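Local atomic coordinates of myosin-I heavy chain (Dictyostelium discoideum, PDB entry 5EJY), a protein that moves on actin as an ATP-driven class VII myosin motor, serves early phagocytosis and adhesion, and is represented here by a MyTH4-FERM unit of its tail. Residues Phe90-Gly95 with His130-Thr135; Asp332-Ile337 with Tyr365-Ile370; Ser468-Leu471 with Ser475-Gln478; Gln232-Arg237 with Phe287-Lys292. All coordinates share one frame; numbering follows the deposited sequence.

Contact 1. Residues Phe90-Gly95 with His130-Thr135; sequences FILTKG and HFTCST
Leu92 carries the contact from helix 81-97, setting its two methyl groups against the end of helix 119-133 and the turn that follows. With Leu92 CG anti to its carbonyl carbon (chi1 -61°), both methyls reach Thr135 OG1, CD1 to 3.5 Å, the nearest approach of the two segments, while CD2 also rests on the backbone, 3.8 Å from Thr132 CA. A looser touch joins Leu92 CD1 to Phe131 CB at 4.2 Å, the ring beyond packing on Leu192 and Ile195. Thr135 OG1 gives its hydrogen to Phe131 O over 2.8 Å, with a C=O...donor angle of 155°, so the methyls meet a hydroxyl whose donor is already used. By contrast, the other flank of helix 81-97 is looser and nearer solvent: Thr93 points away and is exposed, though it brushes Val186, and Lys94 is partly exposed. With an alanine in place of Leu92 both methyls would go, which would probably leave a gap over Thr132 and Thr135 and cost this contact most of its packing. No hydrogen bond crosses, and Thr132 OG1 turns back to Leu128 O. Leu92 thus packs helix 81-97 on the C-terminal end of helix 119-133, helix-on-helix packing within the helical MyTH4 domain.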
loop_
_atom_site.group_PDB
_atom_site.type_symbol
_atom_site.label_atom_id
_atom_site.label_comp_id
_atom_site.label_asym_id
_atom_site.label_seq_id
_atom_site.Cartn_x
_atom_site.Cartn_y
_atom_site.Cartn_z
ATOM N N PHE A 90 1.428 -20.813 -7.951
ATOM C CA PHE A 90 2.539 -21.712 -7.688
ATOM C C PHE A 90 3.819 -21.201 -8.363
ATOM O O PHE A 90 4.871 -21.048 -7.727
ATOM C CB PHE A 90 2.199 -23.122 -8.173
ATOM C CG PHE A 90 3.298 -24.117 -7.941
ATOM C CD1 PHE A 90 3.352 -24.847 -6.768
ATOM C CD2 PHE A 90 4.278 -24.319 -8.897
ATOM C CE1 PHE A 90 4.366 -25.764 -6.549
ATOM C CE2 PHE A 90 5.301 -25.232 -8.683
ATOM C CZ PHE A 90 5.341 -25.959 -7.514
ATOM N N ILE A 91 3.713 -20.947 -9.661
ATOM C CA ILE A 91 4.825 -20.431 -10.449
ATOM C C ILE A 91 5.430 -19.151 -9.871
ATOM O O ILE A 91 6.642 -19.062 -9.687
ATOM C CB ILE A 91 4.381 -20.158 -11.902
ATOM C CG1 ILE A 91 3.939 -21.467 -12.563
ATOM C CG2 ILE A 91 5.520 -19.524 -12.702
ATOM C CD1 ILE A 91 3.342 -21.292 -13.917
ATOM N N LEU A 92 4.579 -18.162 -9.604
ATOM C CA LEU A 92 5.039 -16.854 -9.156
ATOM C C LEU A 92 5.595 -16.895 -7.736
ATOM O O LEU A 92 6.511 -16.147 -7.404
ATOM C CB LEU A 92 3.908 -15.830 -9.239
ATOM C CG LEU A 92 3.325 -15.591 -10.624
ATOM C CD1 LEU A 92 2.246 -14.498 -10.535
ATOM C CD2 LEU A 92 4.431 -15.220 -11.596
ATOM N N THR A 93 5.036 -17.758 -6.895
ATOM C CA THR A 93 5.533 -17.878 -5.521
ATOM C C THR A 93 6.945 -18.442 -5.540
ATOM O O THR A 93 7.840 -17.945 -4.847
ATOM C CB THR A 93 4.618 -18.771 -4.650
ATOM O OG1 THR A 93 3.277 -18.255 -4.688
ATOM C CG2 THR A 93 5.088 -18.777 -3.200
ATOM N N LYS A 94 7.171 -19.461 -6.365
ATOM C CA LYS A 94 8.513 -20.038 -6.431
ATOM C C LYS A 94 9.511 -19.016 -6.992
ATOM O O LYS A 94 10.591 -18.817 -6.442
ATOM C CB LYS A 94 8.516 -21.326 -7.259
ATOM C CG LYS A 94 7.768 -22.496 -6.610
ATOM C CD LYS A 94 8.550 -23.105 -5.447
ATOM C CE LYS A 94 7.734 -24.200 -4.754
ATOM N NZ LYS A 94 8.488 -24.807 -3.625
ATOM N N GLY A 95 9.140 -18.352 -8.083
ATOM C CA GLY A 95 10.058 -17.421 -8.729
ATOM C C GLY A 95 10.350 -16.175 -7.909
ATOM O O GLY A 95 11.480 -15.666 -7.904
ATOM N N HIS A 130 2.922 -11.998 -18.912
ATOM C CA HIS A 130 2.513 -10.734 -18.319
ATOM C C HIS A 130 2.396 -10.851 -16.782
ATOM O O HIS A 130 2.833 -9.952 -16.060
ATOM C CB HIS A 130 1.194 -10.280 -18.961
ATOM C CG HIS A 130 0.802 -8.874 -18.628
ATOM N ND1 HIS A 130 -0.424 -8.348 -18.970
ATOM C CD2 HIS A 130 1.464 -7.892 -17.969
ATOM C CE1 HIS A 130 -0.502 -7.102 -18.537
ATOM N NE2 HIS A 130 0.628 -6.801 -17.925
ATOM N N PHE A 131 1.838 -11.960 -16.288
ATOM C CA PHE A 131 1.774 -12.193 -14.832
ATOM C C PHE A 131 3.187 -12.173 -14.265
ATOM O O PHE A 131 3.432 -11.626 -13.191
ATOM C CB PHE A 131 1.187 -13.570 -14.490
ATOM C CG PHE A 131 -0.233 -13.784 -14.957
ATOM C CD1 PHE A 131 -1.152 -12.747 -14.960
ATOM C CD2 PHE A 131 -0.647 -15.046 -15.362
ATOM C CE1 PHE A 131 -2.457 -12.955 -15.376
ATOM C CE2 PHE A 131 -1.956 -15.264 -15.797
ATOM C CZ PHE A 131 -2.860 -14.216 -15.809
ATOM N N THR A 132 4.116 -12.801 -14.980
ATOM C CA THR A 132 5.472 -12.972 -14.476
ATOM C C THR A 132 6.197 -11.638 -14.469
ATOM O O THR A 132 6.832 -11.286 -13.482
ATOM C CB THR A 132 6.260 -14.029 -15.313
ATOM O OG1 THR A 132 5.522 -15.252 -15.315
ATOM C CG2 THR A 132 7.650 -14.291 -14.705
ATOM N N CYS A 133 6.092 -10.894 -15.570
ATOM C CA CYS A 133 6.682 -9.562 -15.648
ATOM C C CYS A 133 6.165 -8.629 -14.542
ATOM O O CYS A 133 6.883 -7.718 -14.110
ATOM C CB CYS A 133 6.389 -8.931 -17.009
ATOM S SG CYS A 133 7.341 -9.688 -18.365
ATOM N N SER A 134 4.917 -8.844 -14.127
ATOM C CA SER A 134 4.279 -8.034 -13.084
ATOM C C SER A 134 4.724 -8.422 -11.673
ATOM O O SER A 134 4.309 -7.787 -10.696
ATOM C CB SER A 134 2.755 -8.162 -13.187
ATOM O OG SER A 134 2.295 -7.783 -14.488
ATOM N N THR A 135 5.545 -9.466 -11.572
ATOM C CA THR A 135 5.956 -10.013 -10.274
ATOM C C THR A 135 7.468 -9.917 -10.002
ATOM O O THR A 135 7.883 -9.512 -8.913
ATOM C CB THR A 135 5.460 -11.478 -10.087
ATOM O OG1 THR A 135 4.076 -11.571 -10.467
ATOM C CG2 THR A 135 5.624 -11.932 -8.598
#

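Contact 2. Residues Asp332-Ile337 with Tyr365-Ile370; sequences DYQISI and YFTTDI
This is a buried contact in the helical central lobe of the FERM domain, between helix 331-346 and the N-cap turn of helix 368-373. Its apolar half is a pair of isoleucines crossing at an angle: Ile335 CD1 reaches in between both branches of Ile370, 3.3 Å from CG2 and 3.4 Å from CD1, closer than carbons usually pack. That reach comes from the second torsion of Ile335 (chi2 -53°), which folds CD1 back rather than extending it. Ile370 CD1 also lies 3.7 Å from Gln334 OE1, bringing the apolar and polar halves together. Gln334 and Thr367 cross at about a right angle without bonding directly, their OE1 and OG1 standing 3.9 Å apart. Water 1 closes this gap, donating to Gln334 OE1 at 2.7 Å and to Asp369 OD2 at 3.0 Å while also bonding Thr367 OG1. The threonine is the N-cap of helix 368-373: its OG1 accepts from Ile370 N at 3.3 Å, with an N-H...acceptor angle of 138°. The amide's other end, Gln334 NE2, donates to Leu322 O, which fixes which way the group is turned. The polar link between the segments is therefore water-mediated, with no direct hydrogen bond crossing, beside close-packed methyls.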
loop_
_atom_site.group_PDB
_atom_site.type_symbol
_atom_site.label_atom_id
_atom_site.label_comp_id
_atom_site.label_asym_id
_atom_site.label_seq_id
_atom_site.Cartn_x
_atom_site.Cartn_y
_atom_site.Cartn_z
ATOM N N ASP A 332 -15.759 16.377 28.713
ATOM C CA ASP A 332 -16.208 17.754 28.536
ATOM C C ASP A 332 -15.776 18.264 27.167
ATOM O O ASP A 332 -16.572 18.853 26.430
ATOM C CB ASP A 332 -15.629 18.675 29.613
ATOM C CG ASP A 332 -16.344 18.550 30.955
ATOM O OD1 ASP A 332 -17.441 17.950 31.026
ATOM O OD2 ASP A 332 -15.794 19.078 31.945
ATOM N N TYR A 333 -14.506 18.055 26.837
ATOM C CA TYR A 333 -13.985 18.519 25.553
ATOM C C TYR A 333 -14.689 17.841 24.387
ATOM O O TYR A 333 -15.121 18.505 23.442
ATOM C CB TYR A 333 -12.483 18.290 25.438
ATOM C CG TYR A 333 -11.942 18.745 24.103
ATOM C CD1 TYR A 333 -11.886 17.876 23.017
ATOM C CD2 TYR A 333 -11.509 20.049 23.924
ATOM C CE1 TYR A 333 -11.403 18.302 21.784
ATOM C CE2 TYR A 333 -11.023 20.481 22.712
ATOM C CZ TYR A 333 -10.969 19.604 21.642
ATOM O OH TYR A 333 -10.478 20.051 20.438
ATOM N N GLN A 334 -14.801 16.518 24.452
ATOM C CA GLN A 334 -15.451 15.777 23.382
ATOM C C GLN A 334 -16.880 16.278 23.203
ATOM O O GLN A 334 -17.377 16.429 22.078
ATOM C CB GLN A 334 -15.411 14.279 23.668
ATOM C CG GLN A 334 -13.989 13.716 23.684
ATOM C CD GLN A 334 -13.921 12.304 24.234
ATOM O OE1 GLN A 334 -14.690 11.933 25.124
ATOM N NE2 GLN A 334 -12.996 11.505 23.705
ATOM N N ILE A 335 -17.529 16.560 24.324
ATOM C CA ILE A 335 -18.882 17.095 24.311
ATOM C C ILE A 335 -18.940 18.423 23.580
ATOM O O ILE A 335 -19.860 18.665 22.801
ATOM C CB ILE A 335 -19.425 17.303 25.747
ATOM C CG1 ILE A 335 -19.708 15.956 26.401
ATOM C CG2 ILE A 335 -20.707 18.114 25.716
ATOM C CD1 ILE A 335 -20.589 15.072 25.555
ATOM N N SER A 336 -17.964 19.289 23.840
ATOM C CA SER A 336 -17.968 20.612 23.232
ATOM C C SER A 336 -17.799 20.575 21.702
ATOM O O SER A 336 -18.514 21.271 20.982
ATOM C CB SER A 336 -16.897 21.496 23.856
ATOM O OG SER A 336 -15.619 20.928 23.661
ATOM N N ILE A 337 -16.860 19.773 21.204
ATOM C CA ILE A 337 -16.702 19.652 19.748
ATOM C C ILE A 337 -17.845 18.880 19.086
ATOM O O ILE A 337 -18.327 19.263 18.011
ATOM C CB ILE A 337 -15.323 19.070 19.337
ATOM C CG1 ILE A 337 -15.067 17.710 20.000
ATOM C CG2 ILE A 337 -14.201 20.064 19.656
ATOM C CD1 ILE A 337 -13.775 17.001 19.493
ATOM N N TYR A 365 -21.129 12.245 16.932
ATOM C CA TYR A 365 -21.353 13.442 17.735
ATOM C C TYR A 365 -20.946 13.242 19.191
ATOM O O TYR A 365 -20.686 14.209 19.907
ATOM C CB TYR A 365 -22.815 13.904 17.617
ATOM C CG TYR A 365 -23.311 13.938 16.185
ATOM C CD1 TYR A 365 -22.889 14.929 15.301
ATOM C CD2 TYR A 365 -24.190 12.971 15.713
ATOM C CE1 TYR A 365 -23.340 14.956 13.986
ATOM C CE2 TYR A 365 -24.639 12.988 14.407
ATOM C CZ TYR A 365 -24.212 13.979 13.547
ATOM O OH TYR A 365 -24.668 13.986 12.250
ATOM N N PHE A 366 -20.879 11.986 19.617
ATOM C CA PHE A 366 -20.330 11.654 20.932
ATOM C C PHE A 366 -19.718 10.260 20.929
ATOM O O PHE A 366 -19.876 9.500 19.969
ATOM C CB PHE A 366 -21.413 11.744 22.014
ATOM C CG PHE A 366 -22.702 11.091 21.625
ATOM C CD1 PHE A 366 -22.766 9.722 21.432
ATOM C CD2 PHE A 366 -23.849 11.847 21.439
ATOM C CE1 PHE A 366 -23.956 9.115 21.060
ATOM C CE2 PHE A 366 -25.040 11.247 21.072
ATOM C CZ PHE A 366 -25.093 9.878 20.882
ATOM N N THR A 367 -19.027 9.930 22.015
ATOM C CA THR A 367 -18.468 8.598 22.218
ATOM C C THR A 367 -19.469 7.707 22.944
ATOM O O THR A 367 -20.353 8.203 23.641
ATOM C CB THR A 367 -17.195 8.661 23.076
ATOM O OG1 THR A 367 -17.496 9.303 24.318
ATOM C CG2 THR A 367 -16.114 9.452 22.367
ATOM N N THR A 368 -19.326 6.394 22.780
ATOM C CA THR A 368 -20.163 5.438 23.492
ATOM C C THR A 368 -20.145 5.748 24.983
ATOM O O THR A 368 -21.178 5.745 25.648
ATOM C CB THR A 368 -19.674 3.998 23.277
ATOM O OG1 THR A 368 -19.691 3.693 21.877
ATOM N N ASP A 369 -18.956 6.028 25.498
ATOM C CA ASP A 369 -18.792 6.391 26.895
ATOM C C ASP A 369 -19.728 7.532 27.283
ATOM O O ASP A 369 -20.288 7.549 28.383
ATOM C CB ASP A 369 -17.342 6.792 27.156
ATOM C CG ASP A 369 -17.142 7.389 28.527
ATOM O OD1 ASP A 369 -17.798 6.922 29.485
ATOM O OD2 ASP A 369 -16.324 8.329 28.646
ATOM N N ILE A 370 -19.901 8.482 26.375
ATOM C CA ILE A 370 -20.731 9.647 26.653
ATOM C C ILE A 370 -22.218 9.337 26.470
ATOM O O ILE A 370 -23.070 9.922 27.137
ATOM C CB ILE A 370 -20.297 10.855 25.796
ATOM C CG1 ILE A 370 -19.050 11.499 26.405
ATOM C CG2 ILE A 370 -21.419 11.872 25.689
ATOM C CD1 ILE A 370 -18.349 12.475 25.484
HETATM O O HOH W 1 -15.651 9.564 25.996
#

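Contact 3. Residues Ser468-Leu471 with Ser475-Gln478; sequences SIIL and STLQ
The antiparallel beta hairpin of strands 466-470 and 476-480, in the C-terminal part of the FERM region, is held here by three backbone bonds. Ile469 and Leu477 form a hydrogen-bonded pair: Ile469 N gives to Leu477 O and Leu477 N returns to Ile469 O, each at 2.9 Å and nearly straight, the first with an N-H...acceptor angle of 174°. Toward the turn, Leu471 N adds a further straight bond to Ser475 O. The flanking pairs Ser468-Gln478 and Ile470-Thr476 are non-hydrogen-bonded, and short strand axes at 154° confirm the antiparallel run with some twist.

Side chains divide between the two faces. On that of Ser468, Ile470, Thr476 and Gln478, the threonine works in two directions: its CG2 meets Ser468 CB at 3.6 Å, and its OG1 faces Ile470 CD1 at 3.4 Å. With OG1 anti to the carbonyl carbon (chi1 -67°), the CG2 branch falls anti to the backbone N and meets Ser468. Gln478 passes its CG near Ser468 OG, while its NE2 goes to Ser466 OG. Ile469 and Leu477 project to the other, buried face, where Ile469 packs on Val450 and Leu477 on Leu421. At the turn end Leu471 CD1 lies 3.6 Å from Ser475 OG, a hydroxyl bonded to Asn473 OD1. Direction and pairing are thus set by near-linear backbone bonds, whereas the side chains add mainly van der Waals contact.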
loop_
_atom_site.group_PDB
_atom_site.type_symbol
_atom_site.label_atom_id
_atom_site.label_comp_id
_atom_site.label_asym_id
_atom_site.label_seq_id
_atom_site.Cartn_x
_atom_site.Cartn_y
_atom_site.Cartn_z
ATOM N N SER A 468 13.744 2.901 19.961
ATOM C CA SER A 468 14.527 3.404 21.081
ATOM C C SER A 468 14.974 4.837 20.829
ATOM O O SER A 468 15.759 5.116 19.920
ATOM C CB SER A 468 15.715 2.479 21.329
ATOM O OG SER A 468 15.238 1.264 21.881
ATOM N N ILE A 469 14.439 5.744 21.628
ATOM C CA ILE A 469 14.650 7.164 21.420
ATOM C C ILE A 469 15.557 7.692 22.523
ATOM O O ILE A 469 15.372 7.360 23.689
ATOM C CB ILE A 469 13.309 7.896 21.451
ATOM C CG1 ILE A 469 12.466 7.481 20.232
ATOM C CG2 ILE A 469 13.506 9.393 21.486
ATOM C CD1 ILE A 469 11.007 7.295 20.576
ATOM N N ILE A 470 16.539 8.503 22.149
ATOM C CA ILE A 470 17.520 8.978 23.124
ATOM C C ILE A 470 17.066 10.281 23.755
ATOM O O ILE A 470 16.721 11.248 23.053
ATOM C CB ILE A 470 18.898 9.176 22.488
ATOM C CG1 ILE A 470 19.345 7.906 21.768
ATOM C CG2 ILE A 470 19.935 9.585 23.549
ATOM C CD1 ILE A 470 19.624 6.757 22.690
ATOM N N LEU A 471 17.062 10.307 25.083
ATOM C CA LEU A 471 16.712 11.512 25.823
ATOM C C LEU A 471 17.928 12.420 26.034
ATOM O O LEU A 471 19.069 12.039 25.747
ATOM C CB LEU A 471 16.048 11.142 27.148
ATOM C CG LEU A 471 14.931 10.117 26.956
ATOM C CD1 LEU A 471 14.354 9.630 28.283
ATOM C CD2 LEU A 471 13.829 10.693 26.057
ATOM N N SER A 475 19.956 8.720 28.369
ATOM C CA SER A 475 19.248 7.468 28.618
ATOM C C SER A 475 18.295 7.186 27.452
ATOM O O SER A 475 18.044 8.064 26.628
ATOM C CB SER A 475 18.473 7.494 29.925
ATOM O OG SER A 475 17.351 8.335 29.823
ATOM N N THR A 476 17.775 5.965 27.404
ATOM C CA THR A 476 16.938 5.514 26.290
ATOM C C THR A 476 15.503 5.282 26.726
ATOM O O THR A 476 15.249 4.692 27.771
ATOM C CB THR A 476 17.505 4.223 25.698
ATOM O OG1 THR A 476 18.762 4.510 25.077
ATOM C CG2 THR A 476 16.553 3.624 24.670
ATOM N N LEU A 477 14.560 5.788 25.938
ATOM C CA LEU A 477 13.166 5.452 26.130
ATOM C C LEU A 477 12.839 4.422 25.058
ATOM O O LEU A 477 12.915 4.726 23.870
ATOM C CB LEU A 477 12.272 6.683 25.952
ATOM C CG LEU A 477 10.770 6.420 25.749
ATOM C CD1 LEU A 477 10.149 5.634 26.895
ATOM C CD2 LEU A 477 10.008 7.729 25.539
ATOM N N GLN A 478 12.534 3.194 25.467
ATOM C CA GLN A 478 12.164 2.174 24.498
ATOM C C GLN A 478 10.660 2.215 24.377
ATOM O O GLN A 478 9.930 1.659 25.213
ATOM C CB GLN A 478 12.650 0.773 24.889
ATOM C CG GLN A 478 12.280 -0.279 23.839
ATOM C CD GLN A 478 12.812 -1.655 24.153
ATOM O OE1 GLN A 478 13.175 -1.944 25.289
ATOM N NE2 GLN A 478 12.864 -2.515 23.140
#

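Contact 4. Residues Gln232-Arg237 with Phe287-Lys292; sequences QRSRMR and FVFKKK
A Met-aromatic contact inside the ubiquitin-like first lobe of the FERM domain joins the segment following helix 223-233 to strand 285-291. Met236 and Phe289 come from opposite directions, and the sulfur meets the ring at its edge: SD is 4.9 Å from the Phe289 ring centroid and 78° off the ring normal. Its nearest ring atom is Phe289 CE2, at 3.7 Å from SD. The terminal methyl joins in, because the chain bends at its last torsion (chi3 48°) and brings Met236 CE within 3.9 Å of Phe289 CZ, raised out of the ring plane. Phe289, with CG anti to the backbone N (chi1 -173°), projects from the strand toward the methionine and also packs on Leu230 and Ile205. The chain reaches this position through a Schellman motif at Arg235, whose positive phi ends the helix. An alanine at Met236 would lack SD and CE, and the edge of Phe289 would probably lose its sulfur partner, with a gap left toward Val309 of helix 304-322. Arg237 NH2 and Lys291 NZ stand 5.3 Å apart as like charges. The link across these segments is apolar and sulfur-aromatic; the nearby Arg237 has its charge met by Glu310, which also packs on Met236.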
loop_
_atom_site.group_PDB
_atom_site.type_symbol
_atom_site.label_atom_id
_atom_site.label_comp_id
_atom_site.label_asym_id
_atom_site.label_seq_id
_atom_site.Cartn_x
_atom_site.Cartn_y
_atom_site.Cartn_z
ATOM N N GLN A 232 -3.602 15.403 -6.144
ATOM C CA GLN A 232 -3.922 16.173 -7.347
ATOM C C GLN A 232 -5.416 16.091 -7.669
ATOM O O GLN A 232 -6.061 17.105 -7.967
ATOM C CB GLN A 232 -3.070 15.689 -8.524
ATOM C CG GLN A 232 -3.410 16.380 -9.846
ATOM C CD GLN A 232 -2.412 16.052 -10.950
ATOM O OE1 GLN A 232 -1.705 15.045 -10.890
ATOM N NE2 GLN A 232 -2.346 16.912 -11.961
ATOM N N ARG A 233 -5.977 14.890 -7.579
ATOM C CA ARG A 233 -7.384 14.686 -7.884
ATOM C C ARG A 233 -8.345 15.344 -6.883
ATOM O O ARG A 233 -9.485 15.653 -7.230
ATOM C CB ARG A 233 -7.689 13.192 -8.027
ATOM C CG ARG A 233 -6.928 12.535 -9.179
ATOM C CD ARG A 233 -7.100 11.034 -9.144
ATOM N NE ARG A 233 -8.504 10.697 -9.292
ATOM C CZ ARG A 233 -9.127 10.623 -10.465
ATOM N NH1 ARG A 233 -8.456 10.833 -11.595
ATOM N NH2 ARG A 233 -10.420 10.330 -10.503
ATOM N N SER A 234 -7.888 15.556 -5.655
ATOM C CA SER A 234 -8.686 16.260 -4.644
ATOM C C SER A 234 -8.443 17.757 -4.705
ATOM O O SER A 234 -9.020 18.510 -3.931
ATOM C CB SER A 234 -8.320 15.759 -3.239
ATOM O OG SER A 234 -8.451 14.355 -3.159
ATOM N N ARG A 235 -7.563 18.173 -5.614
ATOM C CA ARG A 235 -7.172 19.572 -5.782
ATOM C C ARG A 235 -6.426 20.146 -4.573
ATOM O O ARG A 235 -6.539 21.332 -4.258
ATOM C CB ARG A 235 -8.386 20.442 -6.136
ATOM C CG ARG A 235 -9.311 19.793 -7.161
ATOM C CD ARG A 235 -10.179 20.840 -7.876
ATOM N NE ARG A 235 -11.157 20.227 -8.774
ATOM C CZ ARG A 235 -10.906 19.882 -10.034
ATOM N NH1 ARG A 235 -9.697 20.085 -10.554
ATOM N NH2 ARG A 235 -11.867 19.333 -10.776
ATOM N N MET A 236 -5.659 19.296 -3.898
ATOM C CA MET A 236 -4.749 19.745 -2.859
ATOM C C MET A 236 -3.440 20.116 -3.537
ATOM O O MET A 236 -3.320 19.989 -4.754
ATOM C CB MET A 236 -4.509 18.596 -1.863
ATOM C CG MET A 236 -5.791 18.077 -1.262
ATOM S SD MET A 236 -5.752 16.377 -0.625
ATOM C CE MET A 236 -4.256 16.412 0.359
ATOM N N ARG A 237 -2.445 20.546 -2.765
ATOM C CA ARG A 237 -1.106 20.650 -3.321
ATOM C C ARG A 237 -0.774 19.289 -3.904
ATOM O O ARG A 237 -1.093 18.259 -3.308
ATOM C CB ARG A 237 -0.079 21.047 -2.262
ATOM C CG ARG A 237 -0.097 22.526 -1.921
ATOM C CD ARG A 237 0.900 22.816 -0.811
ATOM N NE ARG A 237 0.444 22.290 0.477
ATOM C CZ ARG A 237 1.164 22.317 1.592
ATOM N NH1 ARG A 237 2.392 22.820 1.584
ATOM N NH2 ARG A 237 0.660 21.829 2.719
ATOM N N PHE A 287 -8.170 1.102 2.395
ATOM C CA PHE A 287 -7.082 2.056 2.285
ATOM C C PHE A 287 -7.653 3.362 2.813
ATOM O O PHE A 287 -8.819 3.680 2.551
ATOM C CB PHE A 287 -6.677 2.282 0.826
ATOM C CG PHE A 287 -5.924 1.143 0.194
ATOM C CD1 PHE A 287 -4.624 0.848 0.582
ATOM C CD2 PHE A 287 -6.492 0.419 -0.852
ATOM C CE1 PHE A 287 -3.918 -0.185 -0.028
ATOM C CE2 PHE A 287 -5.796 -0.608 -1.456
ATOM C CZ PHE A 287 -4.501 -0.908 -1.034
ATOM N N VAL A 288 -6.845 4.134 3.522
ATOM C CA VAL A 288 -7.294 5.440 3.988
ATOM C C VAL A 288 -6.262 6.515 3.659
ATOM O O VAL A 288 -5.055 6.316 3.854
ATOM C CB VAL A 288 -7.541 5.434 5.517
ATOM C CG1 VAL A 288 -8.171 6.749 5.953
ATOM C CG2 VAL A 288 -8.440 4.258 5.906
ATOM N N PHE A 289 -6.753 7.646 3.154
ATOM C CA PHE A 289 -5.925 8.799 2.785
ATOM C C PHE A 289 -5.928 9.787 3.962
ATOM O O PHE A 289 -6.944 10.431 4.217
ATOM C CB PHE A 289 -6.547 9.431 1.529
ATOM C CG PHE A 289 -5.741 10.547 0.899
ATOM C CD1 PHE A 289 -4.385 10.414 0.647
ATOM C CD2 PHE A 289 -6.377 11.711 0.492
ATOM C CE1 PHE A 289 -3.662 11.444 0.019
ATOM C CE2 PHE A 289 -5.667 12.745 -0.147
ATOM C CZ PHE A 289 -4.313 12.610 -0.378
ATOM N N LYS A 290 -4.811 9.881 4.693
ATOM C CA LYS A 290 -4.749 10.664 5.930
ATOM C C LYS A 290 -3.541 11.574 5.934
ATOM O O LYS A 290 -2.574 11.318 5.226
ATOM C CB LYS A 290 -4.548 9.738 7.149
ATOM C CG LYS A 290 -5.677 8.812 7.493
ATOM C CD LYS A 290 -5.342 8.155 8.836
ATOM C CE LYS A 290 -4.613 9.164 9.742
ATOM N NZ LYS A 290 -4.190 8.632 11.087
ATOM N N LYS A 291 -3.543 12.566 6.825
ATOM C CA LYS A 291 -2.388 13.445 6.938
ATOM C C LYS A 291 -1.387 12.872 7.919
ATOM O O LYS A 291 -1.703 12.684 9.099
ATOM C CB LYS A 291 -2.778 14.860 7.365
ATOM C CG LYS A 291 -1.598 15.822 7.295
ATOM C CD LYS A 291 -2.036 17.275 7.439
ATOM C CE LYS A 291 -0.843 18.204 7.318
ATOM N NZ LYS A 291 -1.257 19.630 7.199
ATOM N N LYS A 292 -0.182 12.610 7.427
ATOM C CA LYS A 292 0.853 11.967 8.237
ATOM C C LYS A 292 1.833 12.985 8.813
ATOM O O LYS A 292 2.236 12.904 9.984
ATOM C CB LYS A 292 1.632 10.961 7.376
ATOM C CG LYS A 292 2.771 10.222 8.118
ATOM C CD LYS A 292 3.416 9.185 7.184
ATOM C CE LYS A 292 4.592 8.462 7.850
ATOM N NZ LYS A 292 5.182 7.500 6.862
#

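The four contacts follow the order of the MyTH4-FERM unit along the chain: contact 1 in the MyTH4 domain, contact 4 in the ubiquitin-like lobe, contact 2 in the central helical lobe and contact 3 nearest the C-terminus. None touches another. Contacts 1 and 2 lie on opposite sides of the chain's centre, with centres 51 Å apart, whereas contact 4 sits between them, its centre 32 Å from that of contact 1 and 27 Å from that of contact 2. Nearest atoms of contacts 3 and 4 are about 14 Å apart. Helix 304-322 gives a bridge: Val309 touches Met236 of contact 4, and Leu322 at its end accepts from Gln334 of contact 2.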